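Transcriptional regulator, TetR family (Agrobacterium tumefaciens, PDB 2G7S) probably acts as a dimeric transcriptional regulator that binds DNA through an N-terminal helix-turn-helix and responds to a ligand through its helical C-terminal domain. Local coordinates at residues 27-32 with 54-59; 86-91 with 159-164; 108-113 with 122-127. All blocks are in the same frame, centred on the assembly; numbering follows the deposited sequence.

Interaction 1 (27-32 with 54-59); sequences NSFSYA and DLVCKL
Phe29 and Tyr31 reach helix 52-77 through different first torsions. Phe29 sets CG between its backbone N and carbonyl carbon (chi1 72°), which points the ring at Val56. Tyr31 instead puts CG anti to its carbonyl carbon (chi1 -80°), and although its CB does not head for the helix, the phenol end swings up to Leu55.

The contact is wholly apolar and small. CZ of Phe29 lies 4.1 Å from Val56 CG2, the methyl sitting at the ring edge, near its plane. Leu55 approaches Tyr31 from the opposite direction: its CD1 meets the ring obliquely, 3.8 Å from Tyr31 CE1, and comes 3.9 Å from Tyr31 OH. One turn of the helix thus offers two consecutive side chains to two aromatic rings, and all four residues are buried. Within the same helix, Lys58 NZ forms a salt bridge with Asp54 OD1 at 3.2 Å, on the syn side of the carboxylate.

Lys52 adds a cation-pi contact to Phe29, while Ser30 is the N-cap of helix 31-38, the first helix of the probable DNA-binding helix-turn-helix. Helix 6-24 packs against Phe29 and Leu55, helix 42-48 against Tyr31, and helix 118-144 reaches Val56 through Val120.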
# COMPACT_ATOMS: atom_id res chain seq x y z
N ASN A 27 -2.80 7.18 12.82
CA ASN A 27 -3.80 7.06 13.90
C ASN A 27 -3.56 5.88 14.79
O ASN A 27 -4.42 5.54 15.63
CB ASN A 27 -5.20 7.06 13.31
CG ASN A 27 -5.64 8.44 12.87
OD1 ASN A 27 -5.69 9.35 13.71
ND2 ASN A 27 -5.93 8.63 11.57
N SER A 28 -2.43 5.21 14.62
CA SER A 28 -2.18 3.99 15.39
C SER A 28 -1.38 4.26 16.65
O SER A 28 -1.06 3.28 17.37
CB SER A 28 -1.36 3.02 14.56
OG SER A 28 -0.03 3.43 14.31
N PHE A 29 -0.96 5.50 16.89
CA PHE A 29 -0.20 5.84 18.12
C PHE A 29 -0.69 7.15 18.68
O PHE A 29 -1.28 7.95 17.97
CB PHE A 29 1.31 5.86 17.85
CG PHE A 29 1.74 7.03 17.05
CD1 PHE A 29 2.25 8.14 17.70
CD2 PHE A 29 1.57 7.11 15.63
CE1 PHE A 29 2.64 9.30 17.04
CE2 PHE A 29 1.92 8.28 14.99
CZ PHE A 29 2.48 9.37 15.63
N SER A 30 -0.43 7.32 19.98
CA SER A 30 -0.85 8.51 20.69
C SER A 30 0.39 9.09 21.40
O SER A 30 1.45 8.43 21.56
CB SER A 30 -1.81 8.18 21.83
OG SER A 30 -1.24 7.23 22.70
N TYR A 31 0.22 10.29 21.93
CA TYR A 31 1.29 10.83 22.80
C TYR A 31 1.47 9.95 24.03
O TYR A 31 2.61 9.81 24.50
CB TYR A 31 0.96 12.27 23.24
CG TYR A 31 1.27 13.31 22.21
CD1 TYR A 31 1.46 12.97 20.84
CD2 TYR A 31 1.45 14.65 22.57
CE1 TYR A 31 1.74 13.96 19.91
CE2 TYR A 31 1.76 15.65 21.65
CZ TYR A 31 1.89 15.29 20.31
OH TYR A 31 2.22 16.24 19.41
N ALA A 32 0.39 9.30 24.51
CA ALA A 32 0.61 8.36 25.66
C ALA A 32 1.62 7.22 25.33
O ALA A 32 2.41 6.74 26.17
CB ALA A 32 -0.69 7.77 26.16
N ASP A 54 2.27 18.59 13.41
CA ASP A 54 3.61 19.09 13.27
C ASP A 54 4.69 18.02 13.58
O ASP A 54 5.71 17.92 12.86
CB ASP A 54 3.80 20.24 14.23
CG ASP A 54 5.23 20.82 14.16
OD1 ASP A 54 5.52 21.44 13.10
OD2 ASP A 54 5.96 20.64 15.14
N LEU A 55 4.45 17.21 14.61
CA LEU A 55 5.39 16.14 14.91
C LEU A 55 5.56 15.23 13.69
O LEU A 55 6.70 14.88 13.28
CB LEU A 55 4.80 15.37 16.10
CG LEU A 55 5.72 14.37 16.73
CD1 LEU A 55 5.17 14.03 18.20
CD2 LEU A 55 5.72 13.18 15.93
N VAL A 56 4.43 14.86 13.09
CA VAL A 56 4.53 13.93 11.94
C VAL A 56 5.12 14.63 10.69
O VAL A 56 5.91 13.99 9.95
CB VAL A 56 3.16 13.29 11.69
CG1 VAL A 56 3.21 12.41 10.41
CG2 VAL A 56 2.79 12.44 12.93
N CYS A 57 4.84 15.92 10.48
CA CYS A 57 5.53 16.57 9.36
C CYS A 57 7.02 16.56 9.59
O CYS A 57 7.78 16.35 8.63
CB CYS A 57 5.08 18.02 9.25
SG CYS A 57 3.46 18.24 8.49
N LYS A 58 7.46 16.81 10.83
CA LYS A 58 8.90 16.81 11.12
C LYS A 58 9.51 15.42 10.93
O LYS A 58 10.67 15.30 10.53
CB LYS A 58 9.14 17.31 12.54
CG LYS A 58 8.83 18.79 12.63
CD LYS A 58 9.97 19.60 12.05
CE LYS A 58 9.59 21.08 11.92
NZ LYS A 58 8.67 21.48 12.97
N LEU A 59 8.78 14.40 11.35
CA LEU A 59 9.26 13.04 11.19
C LEU A 59 9.37 12.71 9.72
O LEU A 59 10.38 12.06 9.32
CB LEU A 59 8.16 12.16 11.86
CG LEU A 59 8.01 10.68 11.93
CD1 LEU A 59 6.86 10.37 12.93
CD2 LEU A 59 7.90 10.01 10.61

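Interaction 2 (86-91 with 159-164); sequences RAYIGY and EIFMAT
Just before Phe161, whose ring reaches across to Tyr88 and Ile89, the carbonyl oxygen of Ile160 is gripped twice by Thr164. Thr164 OG1 donates to Ile160 O over 2.7 Å, and Thr164 N makes the usual helical bond to Ile160 O at 2.8 Å. The hydroxyl stands 40° out of the carbonyl plane, and the two donors come from opposite faces of that plane. The OG1 bond gives the Thr164 hydroxyl an acceptor inside its own helix, at a point where Thr164 packs on Thr164 of the second subunit.

The contact between the helices is carried by the Phe161 ring. With CG anti to the backbone N (chi1 -177°), the ring extends straight toward helix 81-98 and presents its far edge. CE2 of Phe161 meets Tyr88 CD2 at 3.7 Å, edge against edge, so the two rings do not stack. Ile89 closes on the same rim: its CG1 is 3.6 Å from Phe161 CZ, and its CD1 lies in the ring plane, 3.8 Å from Phe161 CE1. Both Ile89 and Phe161 have a second conformer, so these distances describe one of two states.

Tyr88 also packs on Leu131 and Leu74, and Ile89 on Leu189. The contact ties helix 81-98 to helix 154-173 within the all-helical C-terminal domain of the TetR fold, which in relatives holds the ligand and probably does so here.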
# COMPACT_ATOMS: atom_id res chain seq x y z
N ARG A 86 19.41 -2.30 -8.59
CA ARG A 86 19.52 -3.57 -7.86
C ARG A 86 19.90 -3.28 -6.39
O ARG A 86 19.42 -3.95 -5.43
CB ARG A 86 20.65 -4.44 -8.46
CG ARG A 86 20.61 -5.93 -7.95
CD ARG A 86 21.87 -6.75 -8.38
NE ARG A 86 22.14 -6.54 -9.80
CZ ARG A 86 21.47 -7.13 -10.77
NH1 ARG A 86 20.52 -8.04 -10.46
NH2 ARG A 86 21.71 -6.83 -12.07
N ALA A 87 20.77 -2.28 -6.17
CA ALA A 87 21.18 -1.97 -4.80
C ALA A 87 20.03 -1.35 -4.01
O ALA A 87 19.92 -1.56 -2.79
CB ALA A 87 22.39 -0.99 -4.79
N TYR A 88 19.17 -0.59 -4.68
CA TYR A 88 17.97 -0.03 -4.00
C TYR A 88 17.04 -1.17 -3.55
O TYR A 88 16.53 -1.15 -2.40
CB TYR A 88 17.32 0.95 -5.01
CG TYR A 88 15.95 1.41 -4.59
CD1 TYR A 88 15.76 2.33 -3.60
CD2 TYR A 88 14.84 0.91 -5.21
CE1 TYR A 88 14.43 2.74 -3.22
CE2 TYR A 88 13.56 1.31 -4.85
CZ TYR A 88 13.36 2.20 -3.89
OH TYR A 88 12.07 2.61 -3.55
N ILE A 89 16.81 -2.16 -4.41
CA ILE A 89 16.03 -3.32 -4.03
C ILE A 89 16.66 -4.00 -2.82
O ILE A 89 15.96 -4.46 -1.89
CB ILE A 89 15.87 -4.30 -5.21
CG1 ILE A 89 14.95 -3.65 -6.25
CG2 ILE A 89 15.34 -5.71 -4.77
CD1 ILE A 89 14.75 -4.51 -7.46
N GLY A 90 17.99 -4.13 -2.85
CA GLY A 90 18.70 -4.77 -1.71
C GLY A 90 18.57 -4.00 -0.42
O GLY A 90 18.45 -4.61 0.68
N TYR A 91 18.55 -2.68 -0.53
CA TYR A 91 18.38 -1.84 0.66
C TYR A 91 17.04 -2.18 1.31
O TYR A 91 16.97 -2.40 2.52
CB TYR A 91 18.40 -0.37 0.22
CG TYR A 91 17.76 0.55 1.24
CD1 TYR A 91 18.40 0.85 2.47
CD2 TYR A 91 16.49 1.04 1.02
CE1 TYR A 91 17.75 1.69 3.40
CE2 TYR A 91 15.87 1.86 1.94
CZ TYR A 91 16.49 2.18 3.09
OH TYR A 91 15.73 3.03 3.98
N GLU A 159 7.35 4.94 -12.57
CA GLU A 159 6.09 4.84 -11.85
C GLU A 159 5.68 3.40 -11.63
O GLU A 159 5.18 3.05 -10.53
CB GLU A 159 5.01 5.62 -12.60
CG GLU A 159 5.15 7.14 -12.56
CD GLU A 159 4.82 7.71 -11.18
OE1 GLU A 159 3.85 7.22 -10.54
OE2 GLU A 159 5.48 8.69 -10.83
N ILE A 160 5.93 2.52 -12.63
CA ILE A 160 5.66 1.08 -12.42
C ILE A 160 6.60 0.53 -11.37
O ILE A 160 6.18 -0.25 -10.48
CB ILE A 160 5.77 0.35 -13.77
CG1 ILE A 160 4.58 0.74 -14.69
CG2 ILE A 160 5.85 -1.17 -13.58
CD1 ILE A 160 4.86 0.51 -16.17
N PHE A 161 7.88 0.84 -11.47
CA PHE A 161 8.79 0.21 -10.49
C PHE A 161 8.49 0.72 -9.06
O PHE A 161 8.59 -0.05 -8.08
CB PHE A 161 10.22 0.52 -10.92
CG PHE A 161 11.25 -0.12 -10.04
CD1 PHE A 161 11.50 -1.48 -10.16
CD2 PHE A 161 12.00 0.64 -9.15
CE1 PHE A 161 12.46 -2.09 -9.32
CE2 PHE A 161 12.97 0.05 -8.33
CZ PHE A 161 13.21 -1.33 -8.46
N MSE A 162 8.17 2.00 -8.90
CA MSE A 162 7.84 2.49 -7.55
C MSE A 162 6.59 1.81 -7.05
O MSE A 162 6.52 1.39 -5.85
CB MSE A 162 7.63 4.03 -7.62
CG MSE A 162 7.29 4.58 -6.21
SE MSE A 162 7.40 6.52 -6.13
CE MSE A 162 5.86 6.91 -7.27
N ALA A 163 5.55 1.66 -7.88
CA ALA A 163 4.31 1.02 -7.45
C ALA A 163 4.59 -0.45 -7.09
O ALA A 163 3.99 -1.02 -6.17
CB ALA A 163 3.26 1.11 -8.53
N THR A 164 5.45 -1.11 -7.87
CA THR A 164 5.79 -2.53 -7.60
C THR A 164 6.48 -2.64 -6.25
O THR A 164 6.17 -3.56 -5.48
CB THR A 164 6.67 -3.08 -8.73
OG1 THR A 164 5.94 -2.90 -10.00
CG2 THR A 164 6.90 -4.54 -8.52

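Interaction 3 (108-113 with 122-127); sequences LLASEI and LEVRAH
Leu109, Ala110 and Ile113 close onto Val124 and Arg125 where a short helix of the TetR-type C-terminal domain, 105-110, packs on helix 118-144.

Apolar packing centres on Val124, whose two methyls divide the work. Val124 CG1, anti to the backbone N (chi1 172°), sits 4.0 Å from Ala110 CB and 4.3 Å from Ile113 CD1. Val124 CG2 lies 3.7 Å from Leu109 CB. The small Ala110 lets the backbones approach closely, its CA only 6.5 Å from that of Val124.

Hydrogen bonding stays on each side of the contact. In one of two conformers, Ser111 OG donates to Leu108 O at 2.7 Å, in the carbonyl plane; Ser111 N shares that oxygen. A type I turn from Ala110 to Ile113, with a weak bond of 3.3 Å from Ile113 N to Ala110 O, brings the Ile113 side chain toward helix 118-144.

Arg125 also reaches the partner subunit: its NH1 bonds to Arg173 O of the second subunit, and NH1 of that same Arg173 bonds to Ser111 O. Extended from CG to NE, the Arg125 chain crosses Ile113 obliquely, and Ile113 CG2 rests over one face of the guanidinium, 3.8 Å from Arg125 NH1.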
# COMPACT_ATOMS: atom_id res chain seq x y z
N LEU A 108 3.22 4.04 3.67
CA LEU A 108 2.18 3.69 4.60
C LEU A 108 1.21 4.87 4.74
O LEU A 108 -0.02 4.71 4.70
CB LEU A 108 2.79 3.23 5.99
CG LEU A 108 1.91 2.20 6.80
CD1 LEU A 108 2.72 1.59 7.93
CD2 LEU A 108 0.57 2.65 7.28
N LEU A 109 1.76 6.06 5.00
CA LEU A 109 0.88 7.22 5.17
C LEU A 109 0.06 7.46 3.90
O LEU A 109 -1.04 7.97 4.01
CB LEU A 109 1.70 8.46 5.50
CG LEU A 109 2.27 8.47 6.93
CD1 LEU A 109 3.30 9.59 7.09
CD2 LEU A 109 1.17 8.67 8.02
N ALA A 110 0.63 7.18 2.72
CA ALA A 110 -0.15 7.46 1.51
C ALA A 110 -1.47 6.71 1.50
O ALA A 110 -2.43 7.20 0.92
CB ALA A 110 0.68 7.07 0.27
N SER A 111 -1.54 5.53 2.13
CA SER A 111 -2.79 4.79 2.09
C SER A 111 -3.86 5.44 2.93
O SER A 111 -5.02 5.02 2.87
CB SER A 111 -2.60 3.39 2.63
OG SER A 111 -2.32 3.43 4.03
N GLU A 112 -3.45 6.41 3.74
CA GLU A 112 -4.43 7.07 4.66
C GLU A 112 -4.67 8.53 4.28
O GLU A 112 -5.26 9.30 5.08
CB GLU A 112 -3.86 7.11 6.08
CG GLU A 112 -3.29 5.96 6.58
CD GLU A 112 -2.62 6.14 7.96
OE1 GLU A 112 -1.71 6.94 8.26
OE2 GLU A 112 -2.86 5.21 8.65
N ILE A 113 -4.15 8.97 3.12
CA ILE A 113 -4.26 10.40 2.75
C ILE A 113 -5.58 11.09 3.06
O ILE A 113 -5.58 12.21 3.57
CB ILE A 113 -3.76 10.62 1.30
CG1 ILE A 113 -2.20 10.68 1.36
CG2 ILE A 113 -4.35 11.88 0.69
CD1 ILE A 113 -1.52 10.66 -0.00
N LEU A 122 1.21 16.96 2.15
CA LEU A 122 2.19 17.62 1.29
C LEU A 122 3.53 16.87 1.38
O LEU A 122 4.20 16.67 0.34
CB LEU A 122 2.39 19.10 1.73
CG LEU A 122 1.24 20.01 1.50
CD1 LEU A 122 1.64 21.42 2.14
CD2 LEU A 122 0.97 20.17 0.01
N GLU A 123 3.96 16.53 2.60
CA GLU A 123 5.25 15.85 2.76
C GLU A 123 5.25 14.45 2.11
O GLU A 123 6.22 14.04 1.44
CB GLU A 123 5.59 15.71 4.25
CG GLU A 123 5.96 17.05 4.93
CD GLU A 123 7.35 17.55 4.59
OE1 GLU A 123 8.19 16.74 4.18
OE2 GLU A 123 7.59 18.77 4.79
N VAL A 124 4.14 13.76 2.28
CA VAL A 124 4.04 12.39 1.71
C VAL A 124 4.09 12.47 0.18
O VAL A 124 4.82 11.69 -0.48
CB VAL A 124 2.75 11.71 2.19
CG1 VAL A 124 2.53 10.38 1.47
CG2 VAL A 124 2.86 11.50 3.72
N ARG A 125 3.32 13.37 -0.41
CA ARG A 125 3.31 13.44 -1.87
C ARG A 125 4.65 13.86 -2.38
O ARG A 125 5.06 13.38 -3.46
CB ARG A 125 2.16 14.37 -2.35
CG ARG A 125 0.78 13.77 -2.17
CD ARG A 125 -0.37 14.68 -2.60
NE ARG A 125 -1.58 13.83 -2.68
CZ ARG A 125 -2.85 14.24 -2.59
NH1 ARG A 125 -3.82 13.38 -2.77
NH2 ARG A 125 -3.12 15.50 -2.21
N ALA A 126 5.38 14.71 -1.66
CA ALA A 126 6.70 15.16 -2.09
C ALA A 126 7.67 13.97 -2.15
O ALA A 126 8.56 13.93 -3.04
CB ALA A 126 7.22 16.25 -1.17
N HIS A 127 7.54 13.02 -1.21
CA HIS A 127 8.41 11.85 -1.29
C HIS A 127 8.10 11.05 -2.58
O HIS A 127 9.00 10.58 -3.26
CB HIS A 127 8.14 10.95 -0.12
CG HIS A 127 8.82 9.63 -0.25
ND1 HIS A 127 10.18 9.48 -0.07
CD2 HIS A 127 8.33 8.41 -0.59
CE1 HIS A 127 10.50 8.21 -0.27
NE2 HIS A 127 9.40 7.53 -0.62

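Interaction 1 is complete before residue 60; helices 81-98 and 154-173, joined by interaction 2, then bracket interaction 3 in sequence. Interactions 1 and 2 flank the middle of the chain, their centres 27 Å apart, in the probable DNA-binding and C-terminal regions respectively. Between them sits interaction 3, with its centre 14 Å from that of interaction 1 and 18 Å from that of interaction 2. It touches interaction 1 directly, where Cys57 O of helix 52-77 lies 4.2 Å from Glu123 CG of helix 118-144. All three meet the second subunit. That layout is consistent with a dimer in which changes in the C-terminal core could reach the DNA-binding helices.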